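Local coordinates for protein trans-2-enoyl-CoA reductase [NADH] (Treponema denticola ATCC 35405, PDB 4GGO) that reduces the carbon-carbon double bond of crotonyl-CoA and longer trans-2-enoyl-CoAs with NADH, a step of bacterial fatty acid synthesis, at residues S233-P237 with R339-L345; N277-V281 with L295-F299; A239-Y244 with I288-P292; I228-Y234 with R271-N277. All coordinates share one frame; numbering follows the deposited sequence.

All four contacts are buried and belong to one Rossmann-type chain. Contact 4 lies nearest the chain's centre, a pairing of two neighbouring parallel strands held by regular backbone hydrogen bonds. One segment of each of contacts 1 and 2 continues these strands: S233 and Y234 (contact 1) and N277 (contact 2) are shared with contact 4, and E344 of contact 1 also bonds to G279 of contact 2. Contact 1 is polar, built on a carboxylate, a salt bridge and a water, whereas contact 2 is mostly apolar packing against helix 291-305. Contact 3 lies farthest from the chain's centre, meets the first turn of that same helix, and joins its segments through aliphatic and aromatic groups around Y244.

Contact 1. Residues S233-P237 with R339-L345; sequences SYIGP and RIDDWEL
P237 and L345 touch where the backbones of 233-237 and 339-345 run nearest, CA to CA 7.0 Å; farther back, the CA atoms of Y234 and D341 stand 8.1 Å apart. That gap is too wide for backbone pairing, so side chains and a water span it. In 339-345 the chain turns in a helical sense, tied by L345 N to D341 O. Both segments continue from the C-terminal ends of parallel strands, 227-233 and 338-339, the rim of a Rossmann-type sheet where active sites lie, and Y234 is a substrate-binding residue here. Its OH donates to E344 OE2 at 2.6 Å, meeting the syn lone pair with ring and carboxylate planes 41° apart. E344 can reach this far because CG is anti to its backbone N (chi1 167°) and the chain beyond is extended. Its carboxylate is also gripped by Y294 OH at OE2 and by G279 N at OE1, so an acid suits a buried place ringed by donors. On its own side, the Y234 ring carries G236 N over its centre; the positive phi of G236 is easy for a residue without CB. Next to Y234 in sequence, I235 lays CD1 over one face of the R339 guanidinium, 3.6 Å from NH2, apolar against the flat of the cation. The bent R339 chain holds D341 side-on, NE to OD1 at 2.9 Å and NH2 to OD2 at 3.1 Å, while NH1 pairs with D333. A water accepts from I235 N and donates to D341 OD2, coupling the salt bridge to the opposite backbone. L345 CD2 rests 3.8 Å from G236 O.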
loop_
_atom_site.group_PDB
_atom_site.type_symbol
_atom_site.label_atom_id
_atom_site.label_comp_id
_atom_site.label_asym_id
_atom_site.label_seq_id
_atom_site.Cartn_x
_atom_site.Cartn_y
_atom_site.Cartn_z
ATOM N N SER A 233 5.146 5.872 0.747
ATOM C CA SER A 233 6.050 5.763 1.881
ATOM C C SER A 233 5.346 6.155 3.175
ATOM O O SER A 233 4.140 6.390 3.189
ATOM C CB SER A 233 7.282 6.642 1.664
ATOM O OG SER A 233 8.203 6.491 2.728
ATOM N N TYR A 234 6.108 6.228 4.262
ATOM C CA TYR A 234 5.543 6.539 5.569
ATOM C C TYR A 234 6.575 7.236 6.445
ATOM O O TYR A 234 7.758 6.904 6.408
ATOM C CB TYR A 234 5.044 5.259 6.243
ATOM C CG TYR A 234 4.282 5.485 7.530
ATOM C CD1 TYR A 234 3.155 6.295 7.559
ATOM C CD2 TYR A 234 4.678 4.869 8.711
ATOM C CE1 TYR A 234 2.454 6.501 8.732
ATOM C CE2 TYR A 234 3.980 5.064 9.887
ATOM C CZ TYR A 234 2.868 5.878 9.892
ATOM O OH TYR A 234 2.173 6.076 11.062
ATOM N N ILE A 235 6.125 8.214 7.224
ATOM C CA ILE A 235 7.012 8.951 8.115
ATOM C C ILE A 235 6.712 8.603 9.571
ATOM O O ILE A 235 7.625 8.376 10.367
ATOM C CB ILE A 235 6.910 10.472 7.876
ATOM C CG1 ILE A 235 7.594 10.842 6.558
ATOM C CG2 ILE A 235 7.540 11.246 9.019
ATOM C CD1 ILE A 235 7.531 12.317 6.229
ATOM N N GLY A 236 5.428 8.553 9.911
ATOM C CA GLY A 236 5.007 8.104 11.225
ATOM C C GLY A 236 5.155 9.128 12.333
ATOM O O GLY A 236 5.673 10.222 12.113
ATOM N N PRO A 237 4.698 8.767 13.542
ATOM C CA PRO A 237 4.717 9.640 14.718
ATOM C C PRO A 237 6.099 9.705 15.359
ATOM O O PRO A 237 7.007 8.977 14.956
ATOM C CB PRO A 237 3.747 8.942 15.670
ATOM C CG PRO A 237 3.917 7.498 15.345
ATOM C CD PRO A 237 4.123 7.444 13.852
ATOM N N ARG A 339 1.905 14.842 0.705
ATOM C CA ARG A 339 1.559 14.424 2.058
ATOM C C ARG A 339 0.062 14.189 2.220
ATOM O O ARG A 339 -0.721 15.136 2.239
ATOM C CB ARG A 339 2.016 15.476 3.076
ATOM C CG ARG A 339 3.494 15.822 3.007
ATOM C CD ARG A 339 4.360 14.633 3.387
ATOM N NE ARG A 339 4.185 14.247 4.785
ATOM C CZ ARG A 339 4.911 14.729 5.789
ATOM N NH1 ARG A 339 5.864 15.619 5.553
ATOM N NH2 ARG A 339 4.685 14.319 7.030
ATOM N N ILE A 340 -0.337 12.927 2.337
ATOM C CA ILE A 340 -1.715 12.609 2.694
ATOM C C ILE A 340 -1.768 11.944 4.064
ATOM O O ILE A 340 -2.779 11.354 4.448
ATOM C CB ILE A 340 -2.430 11.747 1.632
ATOM C CG1 ILE A 340 -1.708 10.414 1.433
ATOM C CG2 ILE A 340 -2.543 12.509 0.316
ATOM C CD1 ILE A 340 -2.414 9.484 0.467
ATOM N N ASP A 341 -0.663 12.050 4.795
ATOM C CA ASP A 341 -0.633 11.687 6.205
ATOM C C ASP A 341 -0.849 12.952 7.029
ATOM O O ASP A 341 -0.583 12.983 8.232
ATOM C CB ASP A 341 0.704 11.039 6.569
ATOM C CG ASP A 341 1.888 11.958 6.323
ATOM O OD1 ASP A 341 1.766 12.892 5.503
ATOM O OD2 ASP A 341 2.946 11.743 6.949
ATOM N N ASP A 342 -1.330 13.997 6.364
ATOM C CA ASP A 342 -1.502 15.302 6.992
ATOM C C ASP A 342 -2.574 15.300 8.081
ATOM O O ASP A 342 -2.467 16.034 9.060
ATOM C CB ASP A 342 -1.783 16.383 5.939
ATOM C CG ASP A 342 -2.915 16.010 4.998
ATOM O OD1 ASP A 342 -3.260 14.813 4.909
ATOM O OD2 ASP A 342 -3.458 16.919 4.336
ATOM N N TRP A 343 -3.599 14.471 7.917
ATOM C CA TRP A 343 -4.633 14.341 8.938
ATOM C C TRP A 343 -4.116 13.536 10.129
ATOM O O TRP A 343 -4.445 13.831 11.276
ATOM C CB TRP A 343 -5.890 13.683 8.364
ATOM C CG TRP A 343 -6.573 14.493 7.301
ATOM C CD1 TRP A 343 -6.219 15.735 6.856
ATOM C CD2 TRP A 343 -7.736 14.118 6.556
ATOM N NE1 TRP A 343 -7.088 16.154 5.876
ATOM C CE2 TRP A 343 -8.029 15.178 5.673
ATOM C CE3 TRP A 343 -8.560 12.987 6.548
ATOM C CZ2 TRP A 343 -9.108 15.139 4.792
ATOM C CZ3 TRP A 343 -9.630 12.952 5.671
ATOM C CH2 TRP A 343 -9.895 14.020 4.807
ATOM N N GLU A 344 -3.308 12.517 9.849
ATOM C CA GLU A 344 -2.718 11.701 10.904
ATOM C C GLU A 344 -1.767 12.517 11.771
ATOM O O GLU A 344 -1.788 12.418 12.998
ATOM C CB GLU A 344 -1.971 10.498 10.316
ATOM C CG GLU A 344 -1.072 9.788 11.327
ATOM C CD GLU A 344 -0.429 8.531 10.771
ATOM O OE1 GLU A 344 -0.789 8.129 9.648
ATOM O OE2 GLU A 344 0.432 7.941 11.461
ATOM N N LEU A 345 -0.935 13.327 11.128
ATOM C CA LEU A 345 0.102 14.063 11.841
ATOM C C LEU A 345 -0.340 15.454 12.280
ATOM O O LEU A 345 0.490 16.282 12.659
ATOM C CB LEU A 345 1.381 14.144 11.007
ATOM C CG LEU A 345 2.075 12.807 10.747
ATOM C CD1 LEU A 345 3.339 13.012 9.931
ATOM C CD2 LEU A 345 2.387 12.100 12.062
HETATM O O HOH W 1 3.334 9.344 7.626
#

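Contact 2. Residues N277-V281 with L295-F299; sequences NKGLV and LASLF
K278 NZ, which comes within 3.9 Å of F299 CE1, donates to G279 O at 2.9 Å, with the C=O...N angle at 165°, and makes a weak further bond to E309 O. The amine folds back onto its neighbouring peptide because the chain is bent at chi3 and chi4 (-67° and -69°), and a flexible lysine is well suited to such a curl. Beside it, CE1 and CZ on the rim of the F299 ring face the chain: G279 O and L280 CA lie near the ring plane at its edge, and V281 CG2 meets CE2 there at 4.0 Å. The V281 side chain runs at about a right angle to the phenylalanine. One turn earlier in helix 291-305, L295 pushes both methyls against backbone: CD2 is 3.6 Å from G279 C, and CD1 is 3.4 Å from L280 O. Glycine fits at 279, since a side chain there would point straight into L295 CD2. L298 CD2 adds a looser touch on K278 NZ. Outside the pair, H308 meets the F299 ring edge-to-face, Y62 OH bonds to K278 O, and K278 N to Q314 OE1. L280 and V281 bind NAD(+), so this helix face backs the extended loop after strand 270-276 that lines the cofactor site. Leucine methyls and the phenylalanine edge fit closely against peptide groups. Across this pair the loop thus meets the helix by packing, while bonds to other parts of the chain hold its peptides, and the buried amine is probably stabilised by the C=O dipoles it faces.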
loop_
_atom_site.group_PDB
_atom_site.type_symbol
_atom_site.label_atom_id
_atom_site.label_comp_id
_atom_site.label_asym_id
_atom_site.label_seq_id
_atom_site.Cartn_x
_atom_site.Cartn_y
_atom_site.Cartn_z
ATOM N N ASN A 277 1.923 8.413 2.886
ATOM C CA ASN A 277 0.559 8.050 3.245
ATOM C C ASN A 277 0.399 7.834 4.746
ATOM O O ASN A 277 1.375 7.879 5.496
ATOM C CB ASN A 277 0.126 6.799 2.480
ATOM C CG ASN A 277 0.135 7.004 0.973
ATOM O OD1 ASN A 277 0.570 8.044 0.476
ATOM N ND2 ASN A 277 -0.341 6.004 0.240
ATOM N N LYS A 278 -0.837 7.602 5.181
ATOM C CA LYS A 278 -1.114 7.399 6.598
ATOM C C LYS A 278 -0.726 5.993 7.044
ATOM O O LYS A 278 -0.470 5.116 6.218
ATOM C CB LYS A 278 -2.591 7.654 6.909
ATOM C CG LYS A 278 -3.522 6.517 6.508
ATOM C CD LYS A 278 -4.970 6.839 6.852
ATOM C CE LYS A 278 -5.196 6.892 8.357
ATOM N NZ LYS A 278 -5.086 5.544 8.983
ATOM N N GLY A 279 -0.686 5.787 8.356
ATOM C CA GLY A 279 -0.370 4.486 8.910
ATOM C C GLY A 279 -1.537 3.529 8.791
ATOM O O GLY A 279 -2.696 3.932 8.884
ATOM N N LEU A 280 -1.226 2.256 8.581
ATOM C CA LEU A 280 -2.250 1.231 8.430
ATOM C C LEU A 280 -1.702 -0.122 8.858
ATOM O O LEU A 280 -0.489 -0.300 8.974
ATOM C CB LEU A 280 -2.728 1.150 6.977
ATOM C CG LEU A 280 -1.831 0.388 5.995
ATOM C CD1 LEU A 280 -2.602 0.018 4.740
ATOM C CD2 LEU A 280 -0.588 1.188 5.630
ATOM N N VAL A 281 -2.600 -1.074 9.089
ATOM C CA VAL A 281 -2.193 -2.425 9.442
ATOM C C VAL A 281 -1.552 -3.104 8.241
ATOM O O VAL A 281 -2.178 -3.246 7.191
ATOM C CB VAL A 281 -3.387 -3.276 9.911
ATOM C CG1 VAL A 281 -2.939 -4.703 10.198
ATOM C CG2 VAL A 281 -4.033 -2.654 11.139
ATOM N N LEU A 295 -1.342 2.476 16.124
ATOM C CA LEU A 295 -2.404 2.366 15.124
ATOM C C LEU A 295 -3.773 2.161 15.760
ATOM O O LEU A 295 -4.749 2.783 15.348
ATOM C CB LEU A 295 -2.111 1.225 14.148
ATOM C CG LEU A 295 -0.962 1.449 13.165
ATOM C CD1 LEU A 295 -0.739 0.210 12.321
ATOM C CD2 LEU A 295 -1.241 2.655 12.285
ATOM N N ALA A 296 -3.841 1.284 16.755
ATOM C CA ALA A 296 -5.087 1.042 17.476
ATOM C C ALA A 296 -5.580 2.323 18.144
ATOM O O ALA A 296 -6.778 2.607 18.165
ATOM C CB ALA A 296 -4.901 -0.060 18.506
ATOM N N SER A 297 -4.643 3.095 18.683
ATOM C CA SER A 297 -4.969 4.367 19.310
ATOM C C SER A 297 -5.319 5.409 18.254
ATOM O O SER A 297 -6.225 6.218 18.448
ATOM C CB SER A 297 -3.799 4.853 20.164
ATOM O OG SER A 297 -3.430 3.873 21.119
ATOM N N LEU A 298 -4.594 5.379 17.140
ATOM C CA LEU A 298 -4.820 6.310 16.040
ATOM C C LEU A 298 -6.200 6.102 15.432
ATOM O O LEU A 298 -6.920 7.065 15.170
ATOM C CB LEU A 298 -3.748 6.142 14.959
ATOM C CG LEU A 298 -3.801 7.129 13.790
ATOM C CD1 LEU A 298 -3.400 8.525 14.252
ATOM C CD2 LEU A 298 -2.914 6.663 12.645
ATOM N N PHE A 299 -6.562 4.841 15.208
ATOM C CA PHE A 299 -7.871 4.504 14.657
ATOM C C PHE A 299 -8.973 5.019 15.579
ATOM O O PHE A 299 -9.974 5.569 15.122
ATOM C CB PHE A 299 -8.021 2.990 14.473
ATOM C CG PHE A 299 -7.104 2.399 13.430
ATOM C CD1 PHE A 299 -6.359 3.210 12.590
ATOM C CD2 PHE A 299 -7.000 1.025 13.289
ATOM C CE1 PHE A 299 -5.520 2.662 11.634
ATOM C CE2 PHE A 299 -6.164 0.471 12.335
ATOM C CZ PHE A 299 -5.425 1.292 11.506
#

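Contact 3. Residues A239-Y244 with I288-P292; sequences ATQALY and IPVIP
T240 CG2 overlaps V290 CG1 at 3.8 Å and reaches I291 CD1 at the same distance, a single methyl wedged between two branched side chains. It points there because OG1 takes the place between backbone N and carbonyl carbon (chi1 60°), which puts CG2 beside the N; the hydroxyl makes a weak bond to P237 O. A239 CB adds a touch on V290 CG1 at 3.9 Å. V290, which presents CG1 to A239 and T240, sits just before helix 291-305. Its phi is positive, 76°, uncommon for a beta-branched residue. One turn on, L243 and I288 slide past each other in opposite directions, CD1 of the leucine 3.6 Å from CG2 of the isoleucine, with the ring of P289 just beyond. F173 of strand 173-178 packs on both L243 and P289, which closes the apolar patch; branched and cyclic residues fill such a place without polar groups to satisfy. The short helix 241-244 is opened by T240 O, which accepts from both L243 N and Y244 N. The aromatic end of Y244 points at the opposite segment: its OH lies 3.5 Å from I288 CD1 and 3.8 Å from I291 CG1, and CE2 comes 3.9 Å from I291 CD1. These aliphatic groups pack around the hydroxyl end and CE2, while the Y234 ring meets the Y244 ring edge-to-face. Y244 is the probable proton donor, and with K253, an NAD(+)-binding residue nine positions on, it forms the spaced tyrosine-lysine motif of the active site in this reductase family.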
loop_
_atom_site.group_PDB
_atom_site.type_symbol
_atom_site.label_atom_id
_atom_site.label_comp_id
_atom_site.label_asym_id
_atom_site.label_seq_id
_atom_site.Cartn_x
_atom_site.Cartn_y
_atom_site.Cartn_z
ATOM N N ALA A 239 6.993 8.652 18.221
ATOM C CA ALA A 239 7.285 7.445 18.992
ATOM C C ALA A 239 8.047 6.379 18.207
ATOM O O ALA A 239 8.735 5.543 18.796
ATOM C CB ALA A 239 5.999 6.860 19.562
ATOM N N THR A 240 7.926 6.406 16.884
ATOM C CA THR A 240 8.552 5.383 16.050
ATOM C C THR A 240 9.661 5.933 15.158
ATOM O O THR A 240 10.066 5.284 14.194
ATOM C CB THR A 240 7.512 4.662 15.169
ATOM O OG1 THR A 240 6.859 5.614 14.320
ATOM C CG2 THR A 240 6.476 3.963 16.032
ATOM N N GLN A 241 10.153 7.124 15.484
ATOM C CA GLN A 241 11.205 7.761 14.694
ATOM C C GLN A 241 12.497 6.948 14.663
ATOM O O GLN A 241 13.263 7.028 13.704
ATOM C CB GLN A 241 11.492 9.172 15.210
ATOM C CG GLN A 241 10.427 10.189 14.847
ATOM C CD GLN A 241 10.795 11.592 15.283
ATOM O OE1 GLN A 241 10.322 12.576 14.713
ATOM N NE2 GLN A 241 11.641 11.693 16.302
ATOM N N ALA A 242 12.730 6.160 15.707
ATOM C CA ALA A 242 13.933 5.334 15.796
ATOM C C ALA A 242 14.038 4.344 14.639
ATOM O O ALA A 242 15.112 3.806 14.365
ATOM C CB ALA A 242 13.975 4.600 17.129
ATOM N N LEU A 243 12.919 4.111 13.960
ATOM C CA LEU A 243 12.880 3.196 12.825
ATOM C C LEU A 243 12.631 3.928 11.510
ATOM O O LEU A 243 13.405 3.797 10.563
ATOM C CB LEU A 243 11.796 2.140 13.038
ATOM C CG LEU A 243 11.901 1.348 14.341
ATOM C CD1 LEU A 243 10.747 0.373 14.473
ATOM C CD2 LEU A 243 13.231 0.617 14.411
ATOM N N TYR A 244 11.550 4.701 11.461
ATOM C CA TYR A 244 11.112 5.333 10.219
ATOM C C TYR A 244 11.914 6.579 9.851
ATOM O O TYR A 244 11.931 6.988 8.691
ATOM C CB TYR A 244 9.621 5.668 10.287
ATOM C CG TYR A 244 8.725 4.451 10.333
ATOM C CD1 TYR A 244 8.358 3.793 9.168
ATOM C CD2 TYR A 244 8.242 3.965 11.540
ATOM C CE1 TYR A 244 7.540 2.682 9.202
ATOM C CE2 TYR A 244 7.422 2.855 11.585
ATOM C CZ TYR A 244 7.074 2.218 10.415
ATOM O OH TYR A 244 6.258 1.112 10.456
ATOM N N ILE A 288 6.776 -4.921 14.801
ATOM C CA ILE A 288 7.332 -3.596 15.043
ATOM C C ILE A 288 6.873 -3.055 16.392
ATOM O O ILE A 288 5.675 -3.001 16.662
ATOM C CB ILE A 288 6.912 -2.599 13.952
ATOM C CG1 ILE A 288 7.238 -3.147 12.563
ATOM C CG2 ILE A 288 7.600 -1.265 14.165
ATOM C CD1 ILE A 288 6.772 -2.246 11.432
ATOM N N PRO A 289 7.828 -2.656 17.247
ATOM C CA PRO A 289 7.486 -2.072 18.548
ATOM C C PRO A 289 6.687 -0.784 18.386
ATOM O O PRO A 289 6.936 -0.037 17.440
ATOM C CB PRO A 289 8.854 -1.774 19.170
ATOM C CG PRO A 289 9.802 -2.692 18.466
ATOM C CD PRO A 289 9.283 -2.794 17.066
ATOM N N VAL A 290 5.735 -0.559 19.292
ATOM C CA VAL A 290 4.885 0.639 19.323
ATOM C C VAL A 290 3.773 0.660 18.264
ATOM O O VAL A 290 2.627 0.987 18.578
ATOM C CB VAL A 290 5.703 1.960 19.284
ATOM C CG1 VAL A 290 4.779 3.167 19.375
ATOM C CG2 VAL A 290 6.727 1.984 20.410
ATOM N N ILE A 291 4.109 0.296 17.030
ATOM C CA ILE A 291 3.184 0.409 15.893
ATOM C C ILE A 291 1.747 -0.115 16.095
ATOM O O ILE A 291 0.792 0.608 15.808
ATOM C CB ILE A 291 3.804 -0.155 14.582
ATOM C CG1 ILE A 291 4.788 0.854 13.992
ATOM C CG2 ILE A 291 2.724 -0.477 13.560
ATOM C CD1 ILE A 291 4.161 2.188 13.644
ATOM N N PRO A 292 1.581 -1.355 16.593
ATOM C CA PRO A 292 0.205 -1.842 16.760
ATOM C C PRO A 292 -0.585 -1.046 17.796
ATOM O O PRO A 292 -1.785 -0.835 17.615
ATOM C CB PRO A 292 0.402 -3.282 17.248
ATOM C CG PRO A 292 1.759 -3.659 16.769
ATOM C CD PRO A 292 2.564 -2.407 16.907
#

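Contact 4. Residues I228-Y234 with R271-N277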
loop_
_atom_site.group_PDB
_atom_site.type_symbol
_atom_site.label_atom_id
_atom_site.label_comp_id
_atom_site.label_asym_id
_atom_site.label_seq_id
_atom_site.Cartn_x
_atom_site.Cartn_y
_atom_site.Cartn_z
ATOM N N ILE A 228 2.974 11.482 -14.445
ATOM C CA ILE A 228 3.121 11.469 -12.996
ATOM C C ILE A 228 3.555 10.088 -12.522
ATOM O O ILE A 228 2.969 9.080 -12.914
ATOM C CB ILE A 228 1.797 11.824 -12.296
ATOM C CG1 ILE A 228 1.343 13.233 -12.681
ATOM C CG2 ILE A 228 1.939 11.696 -10.786
ATOM C CD1 ILE A 228 0.013 13.629 -12.078
ATOM N N THR A 229 4.589 10.035 -11.691
ATOM C CA THR A 229 4.959 8.780 -11.049
ATOM C C THR A 229 5.152 8.965 -9.544
ATOM O O THR A 229 5.797 9.915 -9.099
ATOM C CB THR A 229 6.194 8.110 -11.710
ATOM O OG1 THR A 229 6.437 6.837 -11.097
ATOM C CG2 THR A 229 7.434 8.981 -11.581
ATOM N N LEU A 230 4.568 8.059 -8.766
ATOM C CA LEU A 230 4.592 8.169 -7.314
ATOM C C LEU A 230 5.110 6.896 -6.665
ATOM O O LEU A 230 4.865 5.795 -7.154
ATOM C CB LEU A 230 3.188 8.458 -6.776
ATOM C CG LEU A 230 2.370 9.583 -7.409
ATOM C CD1 LEU A 230 1.014 9.689 -6.727
ATOM C CD2 LEU A 230 3.111 10.900 -7.326
ATOM N N ALA A 231 5.827 7.057 -5.559
ATOM C CA ALA A 231 6.206 5.931 -4.720
ATOM C C ALA A 231 5.680 6.188 -3.313
ATOM O O ALA A 231 5.942 7.238 -2.727
ATOM C CB ALA A 231 7.716 5.751 -4.706
ATOM N N TYR A 232 4.926 5.233 -2.783
ATOM C CA TYR A 232 4.311 5.397 -1.473
ATOM C C TYR A 232 5.309 5.141 -0.351
ATOM O O TYR A 232 6.206 4.307 -0.480
ATOM C CB TYR A 232 3.093 4.486 -1.336
ATOM C CG TYR A 232 1.967 4.859 -2.273
ATOM C CD1 TYR A 232 1.698 6.191 -2.565
ATOM C CD2 TYR A 232 1.179 3.886 -2.873
ATOM C CE1 TYR A 232 0.673 6.545 -3.422
ATOM C CE2 TYR A 232 0.150 4.230 -3.734
ATOM C CZ TYR A 232 -0.098 5.562 -4.004
ATOM O OH TYR A 232 -1.118 5.917 -4.858
ATOM N N SER A 233 5.146 5.872 0.747
ATOM C CA SER A 233 6.050 5.763 1.881
ATOM C C SER A 233 5.346 6.155 3.175
ATOM O O SER A 233 4.140 6.390 3.189
ATOM C CB SER A 233 7.282 6.642 1.664
ATOM O OG SER A 233 8.203 6.491 2.728
ATOM N N TYR A 234 6.108 6.228 4.262
ATOM C CA TYR A 234 5.543 6.539 5.569
ATOM C C TYR A 234 6.575 7.236 6.445
ATOM O O TYR A 234 7.758 6.904 6.408
ATOM C CB TYR A 234 5.044 5.259 6.243
ATOM C CG TYR A 234 4.282 5.485 7.530
ATOM C CD1 TYR A 234 3.155 6.295 7.559
ATOM C CD2 TYR A 234 4.678 4.869 8.711
ATOM C CE1 TYR A 234 2.454 6.501 8.732
ATOM C CE2 TYR A 234 3.980 5.064 9.887
ATOM C CZ TYR A 234 2.868 5.878 9.892
ATOM O OH TYR A 234 2.173 6.076 11.062
ATOM N N ARG A 271 6.975 14.149 -13.784
ATOM C CA ARG A 271 6.652 14.663 -12.459
ATOM C C ARG A 271 6.678 13.533 -11.433
ATOM O O ARG A 271 5.693 12.817 -11.257
ATOM C CB ARG A 271 5.287 15.356 -12.466
ATOM C CG ARG A 271 5.266 16.665 -13.245
ATOM C CD ARG A 271 3.887 17.307 -13.234
ATOM N NE ARG A 271 2.911 16.527 -13.988
ATOM C CZ ARG A 271 1.636 16.870 -14.142
ATOM N NH1 ARG A 271 1.176 17.985 -13.590
ATOM N NH2 ARG A 271 0.819 16.098 -14.847
ATOM N N ALA A 272 7.817 13.380 -10.765
ATOM C CA ALA A 272 8.009 12.304 -9.797
ATOM C C ALA A 272 7.872 12.805 -8.364
ATOM O O ALA A 272 8.397 13.862 -8.012
ATOM C CB ALA A 272 9.367 11.652 -9.999
ATOM N N PHE A 273 7.166 12.039 -7.538
ATOM C CA PHE A 273 6.969 12.401 -6.141
ATOM C C PHE A 273 7.038 11.181 -5.240
ATOM O O PHE A 273 6.671 10.078 -5.640
ATOM C CB PHE A 273 5.599 13.053 -5.932
ATOM C CG PHE A 273 5.339 14.241 -6.809
ATOM C CD1 PHE A 273 5.728 15.509 -6.413
ATOM C CD2 PHE A 273 4.676 14.094 -8.016
ATOM C CE1 PHE A 273 5.479 16.608 -7.214
ATOM C CE2 PHE A 273 4.424 15.187 -8.822
ATOM C CZ PHE A 273 4.825 16.446 -8.421
ATOM N N VAL A 274 7.506 11.386 -4.015
ATOM C CA VAL A 274 7.254 10.424 -2.958
ATOM C C VAL A 274 5.954 10.847 -2.296
ATOM O O VAL A 274 5.798 12.005 -1.909
ATOM C CB VAL A 274 8.378 10.400 -1.908
ATOM C CG1 VAL A 274 7.955 9.575 -0.700
ATOM C CG2 VAL A 274 9.660 9.845 -2.512
ATOM N N SER A 275 5.008 9.922 -2.196
ATOM C CA SER A 275 3.748 10.208 -1.528
ATOM C C SER A 275 3.746 9.566 -0.149
ATOM O O SER A 275 3.762 8.340 -0.025
ATOM C CB SER A 275 2.565 9.694 -2.350
ATOM O OG SER A 275 1.336 10.014 -1.721
ATOM N N VAL A 276 3.746 10.399 0.885
ATOM C CA VAL A 276 3.720 9.903 2.253
ATOM C C VAL A 276 2.276 9.676 2.677
ATOM O O VAL A 276 1.499 10.624 2.799
ATOM C CB VAL A 276 4.399 10.878 3.229
ATOM C CG1 VAL A 276 4.600 10.212 4.583
ATOM C CG2 VAL A 276 5.732 11.344 2.665
ATOM N N ASN A 277 1.923 8.413 2.886
ATOM C CA ASN A 277 0.559 8.050 3.245
ATOM C C ASN A 277 0.399 7.834 4.746
ATOM O O ASN A 277 1.375 7.879 5.496
ATOM C CB ASN A 277 0.126 6.799 2.480
ATOM C CG ASN A 277 0.135 7.004 0.973
ATOM O OD1 ASN A 277 0.570 8.044 0.476
ATOM N ND2 ASN A 277 -0.341 6.004 0.240
#
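T229 N donates to R271 O at 3.0 Å, and T229 O in turn accepts from F273 N at 3.0 Å, so one residue bonds to two that flank its partner A272, as in any parallel pair. The rule repeats along strands 227-233 and 270-276: A231 N reaches F273 O and S275 N reaches A231 O (2.9 Å), then S233 N meets S275 O and N277 N meets S233 O. The bonds are nearly straight except at S233 N, where the N-H...O angle falls to 140°, and the strand axes cross at -28°, the usual twist of a parallel sheet. The intervening residues I228 and L230 turn their backbone groups to the neighbouring strand 141-146, so peptides on both edges of 227-233 are used. Side-chain polar atoms find partners too. T229 OG1 accepts from W210 NE1 and donates to I144 O; being anti to the backbone N (chi1 -176°), it turns outward from the pair and sets CG2 against A272 CB at 3.7 Å. Y232 OH bonds to S66, and S275 CB sits at the edge of its ring, 3.6 Å from CD1. R271 hydrogen-bonds G226 O through NH2, while I228 CD1 lies over a face of its guanidinium. L230 CD2 packs 3.6 Å from F273 CB. Beyond the strands, N277 O lies at the edge of the Y234 ring, 3.2 Å from CD1. Small A231 and A272 and branched V274 suit the face covered by helix 248-266, whereas helix 311-323 packs on L230 and Y232. With helix 248-266 linking the two strands, this is a beta-alpha-beta crossover within a Rossmann fold.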